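Local coordinates for protein formylmethanofuran--tetrahydromethanopterin formyltransferase (Methanosarcina barkeri, PDB 1M5S) that probably catalyses the reversible transfer of a formyl group from formylmethanofuran to tetrahydromethanopterin, a step in methanogenesis from carbon dioxide, at residues A27-K30 against R31-L34. Numbering follows the deposited sequence. Where two conformers were deposited one is given.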
ATOM      1  N   ALA A  27     -11.075  -2.945 -13.368  1.00 15.85           N
ATOM      2  CA  ALA A  27     -11.166  -4.076 -12.456  1.00 15.25           C
ATOM      3  C   ALA A  27     -12.199  -3.764 -11.388  1.00 17.21           C
ATOM      4  O   ALA A  27     -12.763  -2.664 -11.370  1.00 17.85           O
ATOM      5  CB  ALA A  27      -9.810  -4.355 -11.822  1.00 19.33           C
ATOM      6  N   ALA A  28     -12.472  -4.745 -10.529  1.00 14.12           N
ATOM      7  CA  ALA A  28     -13.521  -4.611  -9.522  1.00 14.16           C
ATOM      8  C   ALA A  28     -13.206  -3.467  -8.561  1.00 16.22           C
ATOM      9  O   ALA A  28     -14.109  -2.716  -8.166  1.00 20.69           O
ATOM     10  CB  ALA A  28     -13.690  -5.926  -8.753  1.00 11.79           C
ATOM     11  N   THR A  29     -11.920  -3.328  -8.218  1.00 18.45           N
ATOM     12  CA  THR A  29     -11.436  -2.272  -7.321  1.00 16.41           C
ATOM     13  C   THR A  29     -10.123  -1.693  -7.840  1.00 16.62           C
ATOM     14  O   THR A  29      -9.430  -2.342  -8.625  1.00 17.19           O
ATOM     15  CB  THR A  29     -11.163  -2.815  -5.894  1.00 15.80           C
ATOM     16  OG1 THR A  29     -10.039  -3.704  -5.935  1.00 17.40           O
ATOM     17  CG2 THR A  29     -12.384  -3.558  -5.345  1.00 11.95           C
ATOM     18  N   LYS A  30      -9.773  -0.498  -7.345  1.00 16.10           N
ATOM     19  CA  LYS A  30      -8.482   0.143  -7.609  1.00 15.48           C
ATOM     20  C   LYS A  30      -7.321  -0.826  -7.421  0.50 16.64           C
ATOM     21  O   LYS A  30      -6.419  -0.900  -8.254  0.50 16.48           O
ATOM     22  CB  LYS A  30      -8.275   1.332  -6.667  1.00 17.58           C
ATOM     23  CG  LYS A  30      -8.988   2.609  -7.084  0.50 26.81           C
ATOM     24  CD  LYS A  30      -8.621   3.770  -6.156  0.50 26.88           C
ATOM     25  CE  LYS A  30      -7.143   4.134  -6.272  0.50 31.57           C
ATOM     26  NZ  LYS A  30      -6.535   4.561  -4.975  0.50 33.60           N
ATOM     27  N   ARG A  31      -7.348  -1.541  -6.308  1.00 17.49           N
ATOM     28  CA  ARG A  31      -6.274  -2.443  -5.941  1.00 19.21           C
ATOM     29  C   ARG A  31      -6.075  -3.566  -6.988  1.00 19.14           C
ATOM     30  O   ARG A  31      -4.947  -3.987  -7.277  1.00 21.13           O
ATOM     31  CB  ARG A  31      -6.581  -3.023  -4.574  1.00 18.81           C
ATOM     32  CG  ARG A  31      -5.600  -4.098  -4.173  1.00 29.56           C
ATOM     33  CD  ARG A  31      -5.911  -5.426  -4.838  1.00 35.39           C
ATOM     34  NE  ARG A  31      -5.261  -6.539  -4.162  1.00 31.95           N
ATOM     35  CZ  ARG A  31      -5.610  -6.994  -2.955  1.00 42.85           C
ATOM     36  NH1 ARG A  31      -6.622  -6.444  -2.272  1.00 32.63           N
ATOM     37  NH2 ARG A  31      -4.994  -8.010  -2.340  1.00 37.77           N
ATOM     38  N   TRP A  32      -7.161  -4.060  -7.567  1.00 13.72           N
ATOM     39  CA  TRP A  32      -7.072  -5.164  -8.554  1.00 14.80           C
ATOM     40  C   TRP A  32      -6.685  -4.632  -9.935  1.00 16.06           C
ATOM     41  O   TRP A  32      -6.128  -5.357 -10.772  1.00 15.75           O
ATOM     42  CB  TRP A  32      -8.389  -5.930  -8.615  1.00 16.34           C
ATOM     43  CG  TRP A  32      -8.548  -6.810  -7.383  1.00 14.31           C
ATOM     44  CD1 TRP A  32      -9.504  -6.729  -6.454  1.00 25.09           C
ATOM     45  CD2 TRP A  32      -7.674  -7.869  -7.030  1.00 18.99           C
ATOM     46  NE1 TRP A  32      -9.206  -7.717  -5.463  1.00 17.88           N
ATOM     47  CE2 TRP A  32      -8.117  -8.362  -5.811  1.00 15.03           C
ATOM     48  CE3 TRP A  32      -6.535  -8.434  -7.620  1.00 20.10           C
ATOM     49  CZ2 TRP A  32      -7.454  -9.372  -5.106  1.00 15.83           C
ATOM     50  CZ3 TRP A  32      -5.887  -9.469  -6.913  1.00 17.82           C
ATOM     51  CH2 TRP A  32      -6.323  -9.911  -5.712  1.00 20.00           C
ATOM     52  N   ALA A  33      -7.041  -3.383 -10.207  1.00 17.23           N
ATOM     53  CA  ALA A  33      -6.635  -2.743 -11.450  1.00 16.54           C
ATOM     54  C   ALA A  33      -5.125  -2.458 -11.409  1.00 17.30           C
ATOM     55  O   ALA A  33      -4.428  -2.667 -12.400  1.00 18.60           O
ATOM     56  CB  ALA A  33      -7.427  -1.449 -11.661  1.00 17.00           C
ATOM     57  N   LEU A  34      -4.608  -2.106 -10.230  1.00 15.04           N
ATOM     58  CA  LEU A  34      -3.181  -1.830 -10.074  1.00 16.42           C
ATOM     59  C   LEU A  34      -2.327  -3.088 -10.109  1.00 22.70           C
ATOM     60  O   LEU A  34      -1.232  -3.075 -10.660  1.00 21.48           O
ATOM     61  CB  LEU A  34      -2.905  -1.065  -8.777  1.00 21.06           C
ATOM     62  CG  LEU A  34      -1.443  -0.649  -8.536  1.00 23.45           C
ATOM     63  CD1 LEU A  34      -0.977   0.316  -9.630  1.00 27.33           C
ATOM     64  CD2 LEU A  34      -1.313   0.005  -7.165  1.00 21.35           C
TER
HETATM   65  O   HOH W   1      -9.524  -4.957  -3.528  1.00 20.49           O
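The Thr29 side chain runs alongside the indole of Trp32. The hydroxyl of Thr29 sits between its own backbone N and carbonyl carbon (chi1 68°), which turns it toward the start of the helix. From there Thr29 OG1 accepts a weak bond from Trp32 N at 3.3 Å. The same oxygen approaches the indole obliquely, with OG1 of Thr29 3.1 Å from CD1 of Trp32. A water is bound to Thr29 OG1 at 2.8 Å and reaches Arg31 NH1 only weakly.

This is an N-cap. Thr29 holds the capping position where the loop after strand 12-26 turns into helix 30-41. Its carbonyl starts the helical bonding. Ala33 N donates to Thr29 O at 3.0 Å. Trp32 N also makes a weak, bent bond to that oxygen (128° at the hydrogen). One residue further along, Leu34 N donates to Lys30 O at 2.9 Å. Lys30 meets the helix through its backbone and CB, while its chain leads away. It packs on Pro70 and Leu59, and on Asp185 of the second subunit.

The methyl of Ala27 points at the first turn from the loop just after strand 12-26. Ala27 CB lies 3.8 Å from Trp32 CB, and it also touches Ala33. Trp32 CG stands beside its backbone N (chi1 -74°). The ring thereby runs next to the Arg31 side chain. Trp32 CZ2 lies 3.6 Å above the plane of the Arg31 guanidinium, over its centre, and Arg31 CD lies over one face of the indole. Arg31 NH2 forms a salt bridge with Glu181 of the third subunit. Trp32 packs on Leu177 of that subunit and on Pro100 and Thr101 of its own chain.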